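Local coordinates for protein VirX1 (Cyanophage Syn10, PDB 6QGM) that iodinates diverse substrates as a marine viral halogenase, probably with the help of a reduced flavin, as in flavin-dependent tryptophan halogenases, at residues B[52-57]-B[162-167]; B[63-68]-B[524-529]; B[79-84]-B[271-276]. All coordinates share one frame; numbering follows the deposited sequence.

Interactions 1 and 3 lie within the tryptophan halogenase family region of VirX1, and interaction 2 brings the last helix, 518-527, against helix 64-67. Along the chain 52-57 pairs with 162-167, 79-84 with 271-276 and 63-68 with 524-529, so interaction 1 crosses both others while interaction 3 falls wholly between the two segments of interaction 2. The centres of interactions 1 and 2 are about 14 Å apart, on the consecutive helices 52-59 and 64-67; those of interactions 1 and 3 are about 21 Å apart. Interactions 2 and 3 stay about 12 Å apart at their nearest atoms; strand 164-168 connects them, with Tyr165 meeting Asp64 and Trp67 and His166 meeting Thr271.

Interaction 1 of 3, residues B[52-57]-B[162-167]; sequences HFNKFL and DTAYHI
Tyr165 projects from strand 164-167 as the main bump of this contact, and the hollow it enters is lined by Phe53, Asn54 and Leu57 of helix 52-57. The two axes run nearly at right angles (83°) and pass 8.5 Å apart, so the side chains bridge the gap. With CG anti to its carbonyl carbon, Tyr165 sends its ring toward the helix, where CD1 meets Phe53 CD2 at 3.7 Å. Phe53 has its own CG anti to the backbone N (chi1 -167°) and takes this atom at its ring edge, in plane. The two side chains cross at about a right angle.

Leu57 comes in tip to tip, its CD1 methyl packing 3.4 Å from Tyr165 CE1. Asn54 closes the third side: OD1 lies at the edge of the tyrosine ring, while ND2 donates to Thr163 O over 3.2 Å. That bond is bent (145° at the hydrogen), and the donor stands above the carbonyl plane, although the oxygen is close to the plane of the amide. ND2 also bonds to Gly51 O, so two carbonyls fix the rotation of the amide. Farther along the strand, the tip of Ile167 meets the tip of Phe53, CD1 to CZ at 4.0 Å.

Every touching residue is buried. The hydroxyl of Tyr165 bonds to Asp64, and its ring meets Trp67 of helix 64-67 edge-to-face. Helix 52-59 thus packs across the three-stranded antiparallel sheet at its middle strand, 164-168, with strands 46-48 and 74-76 flanking that strand, while helix 360-373 reaches Phe53 through His363.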
loop_
_atom_site.group_PDB
_atom_site.type_symbol
_atom_site.label_atom_id
_atom_site.label_comp_id
_atom_site.label_asym_id
_atom_site.label_seq_id
_atom_site.Cartn_x
_atom_site.Cartn_y
_atom_site.Cartn_z
ATOM N N HIS B 52 15.784 15.015 15.361
ATOM C CA HIS B 52 14.512 15.793 15.321
ATOM C C HIS B 52 14.666 17.102 16.117
ATOM O O HIS B 52 14.154 18.145 15.676
ATOM C CB HIS B 52 13.343 14.952 15.909
ATOM C CG HIS B 52 12.483 14.163 14.955
ATOM N ND1 HIS B 52 12.908 12.975 14.351
ATOM C CD2 HIS B 52 11.203 14.357 14.550
ATOM C CE1 HIS B 52 11.944 12.509 13.577
ATOM N NE2 HIS B 52 10.885 13.345 13.677
ATOM N N PHE B 53 15.341 17.030 17.270
ATOM C CA PHE B 53 15.561 18.147 18.232
ATOM C C PHE B 53 16.268 19.321 17.555
ATOM O O PHE B 53 16.013 20.477 17.950
ATOM C CB PHE B 53 16.382 17.652 19.417
ATOM C CG PHE B 53 16.428 18.575 20.611
ATOM C CD1 PHE B 53 15.281 18.897 21.315
ATOM C CD2 PHE B 53 17.628 19.090 21.064
ATOM C CE1 PHE B 53 15.332 19.720 22.427
ATOM C CE2 PHE B 53 17.677 19.926 22.164
ATOM C CZ PHE B 53 16.529 20.235 22.849
ATOM N N ASN B 54 17.140 19.033 16.580
ATOM C CA ASN B 54 17.900 20.065 15.830
ATOM C C ASN B 54 16.903 20.981 15.095
ATOM O O ASN B 54 17.131 22.221 15.096
ATOM C CB ASN B 54 18.963 19.445 14.922
ATOM C CG ASN B 54 20.136 18.837 15.651
ATOM O OD1 ASN B 54 21.012 19.562 16.128
ATOM N ND2 ASN B 54 20.179 17.515 15.718
ATOM N N LYS B 55 15.833 20.420 14.514
ATOM C CA LYS B 55 14.787 21.198 13.800
ATOM C C LYS B 55 14.147 22.193 14.779
ATOM O O LYS B 55 13.953 23.361 14.389
ATOM C CB LYS B 55 13.690 20.279 13.246
ATOM C CG LYS B 55 12.617 20.925 12.388
ATOM C CD LYS B 55 11.290 20.211 12.489
ATOM C CE LYS B 55 10.387 20.614 11.352
ATOM N NZ LYS B 55 9.384 19.564 11.060
ATOM N N PHE B 56 13.817 21.736 15.991
ATOM C CA PHE B 56 13.224 22.572 17.062
ATOM C C PHE B 56 14.198 23.716 17.361
ATOM O O PHE B 56 13.793 24.899 17.312
ATOM C CB PHE B 56 12.897 21.727 18.302
ATOM C CG PHE B 56 12.258 22.498 19.424
ATOM C CD1 PHE B 56 10.890 22.710 19.443
ATOM C CD2 PHE B 56 13.028 23.049 20.443
ATOM C CE1 PHE B 56 10.309 23.474 20.444
ATOM C CE2 PHE B 56 12.441 23.791 21.457
ATOM C CZ PHE B 56 11.082 24.002 21.453
ATOM N N LEU B 57 15.459 23.384 17.638
ATOM C CA LEU B 57 16.497 24.393 17.983
ATOM C C LEU B 57 16.625 25.416 16.845
ATOM O O LEU B 57 16.664 26.632 17.140
ATOM C CB LEU B 57 17.817 23.668 18.252
ATOM C CG LEU B 57 17.862 22.879 19.558
ATOM C CD1 LEU B 57 19.053 21.928 19.557
ATOM C CD2 LEU B 57 17.882 23.828 20.754
ATOM N N ASP B 162 23.648 15.964 12.343
ATOM C CA ASP B 162 24.009 14.561 12.683
ATOM C C ASP B 162 24.559 14.480 14.104
ATOM O O ASP B 162 24.943 13.371 14.515
ATOM C CB ASP B 162 25.039 13.977 11.713
ATOM C CG ASP B 162 24.486 13.728 10.322
ATOM O OD1 ASP B 162 23.239 13.640 10.188
ATOM O OD2 ASP B 162 25.316 13.623 9.377
ATOM N N THR B 163 24.602 15.595 14.832
ATOM C CA THR B 163 24.915 15.609 16.281
ATOM C C THR B 163 23.685 16.116 17.022
ATOM O O THR B 163 23.225 17.220 16.697
ATOM C CB THR B 163 26.160 16.442 16.594
ATOM O OG1 THR B 163 27.236 16.032 15.743
ATOM C CG2 THR B 163 26.598 16.271 18.025
ATOM N N ALA B 164 23.177 15.308 17.954
ATOM C CA ALA B 164 22.122 15.673 18.926
ATOM C C ALA B 164 22.782 15.942 20.288
ATOM O O ALA B 164 24.005 16.182 20.312
ATOM C CB ALA B 164 21.086 14.583 18.996
ATOM N N TYR B 165 22.010 15.910 21.387
ATOM C CA TYR B 165 22.393 16.528 22.688
ATOM C C TYR B 165 21.903 15.675 23.860
ATOM O O TYR B 165 20.852 15.034 23.745
ATOM C CB TYR B 165 21.808 17.938 22.783
ATOM C CG TYR B 165 22.078 18.808 21.578
ATOM C CD1 TYR B 165 21.243 18.793 20.472
ATOM C CD2 TYR B 165 23.174 19.645 21.527
ATOM C CE1 TYR B 165 21.480 19.583 19.356
ATOM C CE2 TYR B 165 23.435 20.437 20.419
ATOM C CZ TYR B 165 22.581 20.415 19.335
ATOM O OH TYR B 165 22.835 21.208 18.257
ATOM N N HIS B 166 22.687 15.634 24.935
ATOM C CA HIS B 166 22.267 15.276 26.320
ATOM C C HIS B 166 21.969 16.581 27.059
ATOM O O HIS B 166 22.817 17.470 27.002
ATOM C CB HIS B 166 23.358 14.470 27.043
ATOM C CG HIS B 166 23.781 13.238 26.315
ATOM N ND1 HIS B 166 25.045 13.087 25.790
ATOM C CD2 HIS B 166 23.128 12.096 26.041
ATOM C CE1 HIS B 166 25.154 11.898 25.243
ATOM N NE2 HIS B 166 23.986 11.263 25.390
ATOM N N ILE B 167 20.801 16.713 27.679
ATOM C CA ILE B 167 20.358 17.972 28.347
ATOM C C ILE B 167 19.768 17.636 29.716
ATOM O O ILE B 167 19.230 16.522 29.891
ATOM C CB ILE B 167 19.353 18.729 27.456
ATOM C CG1 ILE B 167 18.007 18.012 27.379
ATOM C CG2 ILE B 167 19.939 18.977 26.060
ATOM C CD1 ILE B 167 16.976 18.724 26.542
#

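Interaction 2 of 3, residues B[63-68]-B[524-529]; sequences KDEDWM and DEIYGS
Ile526 is the side chain that fills this junction, its two branches spread over the short helix 64-67. CG1 is anti to the carbonyl carbon (chi1 -70°), and a further bend at chi2 (-47°) carries CD1 to the start of that helix, where it sits 3.8 Å from Asp64 CB and 3.7 Å from Glu65 N. The other branch, CG2, packs against Met68 CB at 3.8 Å. The isoleucine therefore spans the short helix, one branch at Asp64 and Glu65, the other at Met68, and the backbones come close, with CA of Glu65 and CA of Ile526 4.7 Å apart.

Tyr527 reaches past it toward the far end of 63-68. Its OH comes to 3.4 Å from Met68 O, but its hydrogen bond goes to Ala73 O, and its ring stacks on Trp287. Met68 CG, meanwhile, lies over the face of the neighbouring Trp67 ring.

Two acidic groups have partners elsewhere: Asp64 is bonded to Tyr75 and Tyr165, and Glu525 forms a salt bridge with Arg148. Gly528, at positive phi, ends helix 518-527. This is apolar docking of a C-terminal helix, through a pi-type turn at 524-527, on the helix 64-67 of the halogenase fold.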
loop_
_atom_site.group_PDB
_atom_site.type_symbol
_atom_site.label_atom_id
_atom_site.label_comp_id
_atom_site.label_asym_id
_atom_site.label_seq_id
_atom_site.Cartn_x
_atom_site.Cartn_y
_atom_site.Cartn_z
ATOM N N LYS B 63 21.563 28.879 19.157
ATOM C CA LYS B 63 22.971 28.489 18.871
ATOM C C LYS B 63 23.509 27.660 20.052
ATOM O O LYS B 63 23.308 28.078 21.216
ATOM C CB LYS B 63 23.858 29.725 18.640
ATOM C CG LYS B 63 23.403 30.727 17.594
ATOM C CD LYS B 63 22.858 30.113 16.322
ATOM C CE LYS B 63 22.199 31.120 15.394
ATOM N NZ LYS B 63 21.003 30.564 14.703
ATOM N N ASP B 64 24.188 26.542 19.757
ATOM C CA ASP B 64 24.792 25.611 20.751
ATOM C C ASP B 64 25.537 26.392 21.850
ATOM O O ASP B 64 25.378 26.065 23.039
ATOM C CB ASP B 64 25.713 24.617 20.048
ATOM C CG ASP B 64 24.999 23.546 19.232
ATOM O OD1 ASP B 64 23.742 23.521 19.216
ATOM O OD2 ASP B 64 25.719 22.729 18.610
ATOM N N GLU B 65 26.318 27.399 21.459
ATOM C CA GLU B 65 27.179 28.228 22.344
ATOM C C GLU B 65 26.337 28.801 23.483
ATOM O O GLU B 65 26.855 28.896 24.600
ATOM C CB GLU B 65 27.812 29.392 21.571
ATOM C CG GLU B 65 28.718 28.995 20.410
ATOM C CD GLU B 65 28.980 30.070 19.351
ATOM O OE1 GLU B 65 28.343 31.167 19.380
ATOM O OE2 GLU B 65 29.845 29.817 18.492
ATOM N N ASP B 66 25.088 29.178 23.200
ATOM C CA ASP B 66 24.236 30.004 24.096
ATOM C C ASP B 66 23.484 29.142 25.116
ATOM O O ASP B 66 23.528 29.481 26.322
ATOM C CB ASP B 66 23.236 30.827 23.284
ATOM C CG ASP B 66 23.886 31.844 22.354
ATOM O OD1 ASP B 66 25.082 32.138 22.515
ATOM O OD2 ASP B 66 23.186 32.337 21.466
ATOM N N TRP B 67 22.801 28.092 24.657
ATOM C CA TRP B 67 21.833 27.314 25.475
ATOM C C TRP B 67 22.512 26.115 26.155
ATOM O O TRP B 67 22.078 25.755 27.261
ATOM C CB TRP B 67 20.610 26.907 24.640
ATOM C CG TRP B 67 20.858 25.831 23.624
ATOM C CD1 TRP B 67 21.126 25.990 22.294
ATOM C CD2 TRP B 67 20.821 24.412 23.856
ATOM N NE1 TRP B 67 21.275 24.771 21.692
ATOM C CE2 TRP B 67 21.110 23.786 22.628
ATOM C CE3 TRP B 67 20.615 23.612 24.985
ATOM C CZ2 TRP B 67 21.143 22.398 22.496
ATOM C CZ3 TRP B 67 20.676 22.243 24.857
ATOM C CH2 TRP B 67 20.935 21.646 23.631
ATOM N N MET B 68 23.549 25.523 25.558
ATOM C CA MET B 68 24.133 24.255 26.076
ATOM C C MET B 68 24.675 24.465 27.491
ATOM O O MET B 68 24.346 23.710 28.396
ATOM C CB MET B 68 25.211 23.699 25.148
ATOM C CG MET B 68 24.642 23.086 23.900
ATOM S SD MET B 68 25.794 22.232 22.809
ATOM C CE MET B 68 26.236 20.834 23.844
ATOM N N ASP B 524 36.425 23.976 24.781
ATOM C CA ASP B 524 37.069 24.974 23.886
ATOM C C ASP B 524 36.008 25.678 23.037
ATOM O O ASP B 524 36.121 26.904 22.898
ATOM C CB ASP B 524 38.167 24.318 23.052
ATOM C CG ASP B 524 39.290 23.748 23.902
ATOM O OD1 ASP B 524 39.575 24.345 24.963
ATOM O OD2 ASP B 524 39.864 22.699 23.509
ATOM N N GLU B 525 34.984 24.964 22.554
ATOM C CA GLU B 525 34.000 25.497 21.567
ATOM C C GLU B 525 32.745 26.064 22.249
ATOM O O GLU B 525 32.169 27.005 21.691
ATOM C CB GLU B 525 33.561 24.408 20.585
ATOM C CG GLU B 525 34.689 23.658 19.927
ATOM C CD GLU B 525 35.630 24.485 19.075
ATOM O OE1 GLU B 525 35.144 25.266 18.259
ATOM O OE2 GLU B 525 36.855 24.354 19.257
ATOM N N ILE B 526 32.281 25.474 23.357
ATOM C CA ILE B 526 30.919 25.757 23.910
ATOM C C ILE B 526 31.030 26.426 25.274
ATOM O O ILE B 526 30.477 27.531 25.416
ATOM C CB ILE B 526 30.059 24.473 23.985
ATOM C CG1 ILE B 526 29.651 23.942 22.605
ATOM C CG2 ILE B 526 28.865 24.666 24.904
ATOM C CD1 ILE B 526 29.112 24.950 21.619
ATOM N N TYR B 527 31.695 25.776 26.233
ATOM C CA TYR B 527 31.751 26.212 27.650
ATOM C C TYR B 527 32.800 27.327 27.780
ATOM O O TYR B 527 32.420 28.425 28.234
ATOM C CB TYR B 527 31.927 24.986 28.568
ATOM C CG TYR B 527 30.657 24.188 28.761
ATOM C CD1 TYR B 527 29.786 24.469 29.801
ATOM C CD2 TYR B 527 30.324 23.144 27.910
ATOM C CE1 TYR B 527 28.612 23.757 29.975
ATOM C CE2 TYR B 527 29.157 22.419 28.076
ATOM C CZ TYR B 527 28.295 22.728 29.111
ATOM O OH TYR B 527 27.138 22.028 29.278
ATOM N N GLY B 528 34.027 27.109 27.294
ATOM C CA GLY B 528 35.156 28.040 27.491
ATOM C C GLY B 528 35.824 27.822 28.840
ATOM O O GLY B 528 36.535 28.734 29.279
ATOM N N SER B 529 35.549 26.680 29.494
ATOM C CA SER B 529 35.850 26.439 30.933
ATOM C C SER B 529 35.477 25.014 31.378
ATOM O O SER B 529 35.268 24.156 30.497
ATOM C CB SER B 529 35.104 27.460 31.771
ATOM O OG SER B 529 35.119 27.087 33.142
#

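Interaction 3 of 3, residues B[79-84]-B[271-276]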
loop_
_atom_site.group_PDB
_atom_site.type_symbol
_atom_site.label_atom_id
_atom_site.label_comp_id
_atom_site.label_asym_id
_atom_site.label_seq_id
_atom_site.Cartn_x
_atom_site.Cartn_y
_atom_site.Cartn_z
ATOM N N ILE B 79 23.472 6.290 19.746
ATOM C CA ILE B 79 22.965 5.416 20.846
ATOM C C ILE B 79 23.806 4.142 20.827
ATOM O O ILE B 79 23.883 3.489 19.775
ATOM C CB ILE B 79 21.472 5.082 20.708
ATOM C CG1 ILE B 79 20.621 6.328 20.459
ATOM C CG2 ILE B 79 20.995 4.332 21.937
ATOM C CD1 ILE B 79 19.152 6.031 20.259
ATOM N N ARG B 80 24.397 3.801 21.966
ATOM C CA ARG B 80 25.233 2.590 22.144
ATOM C C ARG B 80 24.398 1.532 22.872
ATOM O O ARG B 80 23.725 1.881 23.849
ATOM C CB ARG B 80 26.495 2.968 22.918
ATOM C CG ARG B 80 27.292 1.780 23.416
ATOM C CD ARG B 80 28.637 2.225 23.932
ATOM N NE ARG B 80 29.381 2.830 22.841
ATOM C CZ ARG B 80 30.345 3.728 22.977
ATOM N NH1 ARG B 80 30.714 4.136 24.171
ATOM N NH2 ARG B 80 30.944 4.217 21.907
ATOM N N PHE B 81 24.444 0.286 22.403
ATOM C CA PHE B 81 23.737 -0.876 23.003
ATOM C C PHE B 81 24.777 -1.867 23.522
ATOM O O PHE B 81 25.340 -2.656 22.736
ATOM C CB PHE B 81 22.774 -1.495 21.987
ATOM C CG PHE B 81 21.683 -0.547 21.552
ATOM C CD1 PHE B 81 20.593 -0.290 22.374
ATOM C CD2 PHE B 81 21.759 0.120 20.335
ATOM C CE1 PHE B 81 19.600 0.595 21.976
ATOM C CE2 PHE B 81 20.760 0.998 19.936
ATOM C CZ PHE B 81 19.685 1.239 20.758
ATOM N N THR B 82 25.024 -1.796 24.828
ATOM C CA THR B 82 25.836 -2.773 25.595
ATOM C C THR B 82 24.900 -3.855 26.141
ATOM O O THR B 82 23.821 -3.507 26.638
ATOM C CB THR B 82 26.637 -2.079 26.701
ATOM O OG1 THR B 82 27.377 -1.006 26.093
ATOM C CG2 THR B 82 27.551 -3.022 27.454
ATOM N N ASN B 83 25.292 -5.119 25.977
ATOM C CA ASN B 83 24.730 -6.315 26.669
ATOM C C ASN B 83 23.387 -6.755 26.056
ATOM O O ASN B 83 22.758 -7.615 26.649
ATOM C CB ASN B 83 24.598 -6.049 28.173
ATOM C CG ASN B 83 24.921 -7.256 29.024
ATOM O OD1 ASN B 83 25.868 -7.972 28.747
ATOM N ND2 ASN B 83 24.159 -7.483 30.074
ATOM N N PHE B 84 23.002 -6.252 24.880
ATOM C CA PHE B 84 21.646 -6.423 24.299
ATOM C C PHE B 84 21.540 -7.656 23.397
ATOM O O PHE B 84 20.429 -8.217 23.311
ATOM C CB PHE B 84 21.211 -5.193 23.505
ATOM C CG PHE B 84 20.183 -4.351 24.216
ATOM C CD1 PHE B 84 20.574 -3.333 25.072
ATOM C CD2 PHE B 84 18.827 -4.582 24.029
ATOM C CE1 PHE B 84 19.630 -2.569 25.732
ATOM C CE2 PHE B 84 17.884 -3.811 24.684
ATOM C CZ PHE B 84 18.286 -2.811 25.547
ATOM N N THR B 271 24.630 8.169 24.332
ATOM C CA THR B 271 23.694 7.546 25.301
ATOM C C THR B 271 23.915 6.028 25.252
ATOM O O THR B 271 23.653 5.438 24.195
ATOM C CB THR B 271 22.230 7.916 25.017
ATOM O OG1 THR B 271 22.073 9.326 24.889
ATOM C CG2 THR B 271 21.301 7.465 26.113
ATOM N N ASP B 272 24.433 5.438 26.332
ATOM C CA ASP B 272 24.607 3.966 26.469
ATOM C C ASP B 272 23.323 3.378 27.051
ATOM O O ASP B 272 22.764 3.952 28.003
ATOM C CB ASP B 272 25.802 3.563 27.335
ATOM C CG ASP B 272 26.062 2.063 27.384
ATOM O OD1 ASP B 272 25.920 1.406 26.344
ATOM O OD2 ASP B 272 26.421 1.568 28.465
ATOM N N CYS B 273 22.888 2.261 26.473
ATOM C CA CYS B 273 21.734 1.448 26.914
ATOM C C CYS B 273 22.254 0.055 27.240
ATOM O O CYS B 273 22.655 -0.662 26.325
ATOM C CB CYS B 273 20.671 1.430 25.826
ATOM S SG CYS B 273 20.204 3.097 25.286
ATOM N N HIS B 274 22.295 -0.267 28.523
ATOM C CA HIS B 274 22.849 -1.528 29.069
ATOM C C HIS B 274 21.693 -2.471 29.414
ATOM O O HIS B 274 20.971 -2.172 30.374
ATOM C CB HIS B 274 23.704 -1.235 30.296
ATOM C CG HIS B 274 24.444 -2.432 30.761
ATOM N ND1 HIS B 274 25.779 -2.571 30.560
ATOM C CD2 HIS B 274 24.030 -3.551 31.389
ATOM C CE1 HIS B 274 26.187 -3.715 31.076
ATOM N NE2 HIS B 274 25.130 -4.340 31.569
ATOM N N ALA B 275 21.518 -3.564 28.668
ATOM C CA ALA B 275 20.446 -4.550 28.923
ATOM C C ALA B 275 20.753 -5.286 30.229
ATOM O O ALA B 275 21.904 -5.752 30.393
ATOM C CB ALA B 275 20.320 -5.500 27.774
ATOM N N MET B 276 19.756 -5.364 31.113
ATOM C CA MET B 276 19.830 -5.979 32.467
ATOM C C MET B 276 18.961 -7.240 32.486
ATOM O O MET B 276 18.558 -7.677 31.387
ATOM C CB MET B 276 19.338 -4.990 33.526
ATOM C CG MET B 276 20.057 -3.663 33.467
ATOM S SD MET B 276 21.509 -3.657 34.490
ATOM C CE MET B 276 20.762 -3.429 36.108
#
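Four backbone hydrogen bonds join strands 79-82 and 271-275 in parallel register, Ile79 beside Thr271 through Thr82 beside His274. Arg80 N gives the straightest of them, to Thr271 O (2.9 Å, 168°), and Arg80 O receives Cys273 N nearly along its C=O axis. Thr82 N to Cys273 O is weak, whereas Ala275 N to Thr82 O lies in the carbonyl plane.

Side-chain hydrogen bonds add two more. Thr82 OG1 donates to the syn lone pair of Asp272 OD1 at 2.8 Å, and Asn83 ND2 to Ala275 O at 2.9 Å, with the oxygen in the amide plane. Arg80 lays its CG beside Asp272, but its guanidinium turns away to a salt bridge with Glu93.

Two CH-pi contacts close the end: Asn83 CB over the His274 ring, and Ala275 CB over one face of Phe84, 3.6 Å from its centroid, with Phe81 CD1 over the opposite face. On the side of Ile79, Phe81 and Cys273, the sulfur SG packs against Ile79 CG2 at 3.7 Å and lies obliquely to the Phe81 ring.

Here is the parallel pairing inside an otherwise antiparallel seven-stranded mixed sheet, between strands 91-95 and 279-285, within the halogenase-family fold.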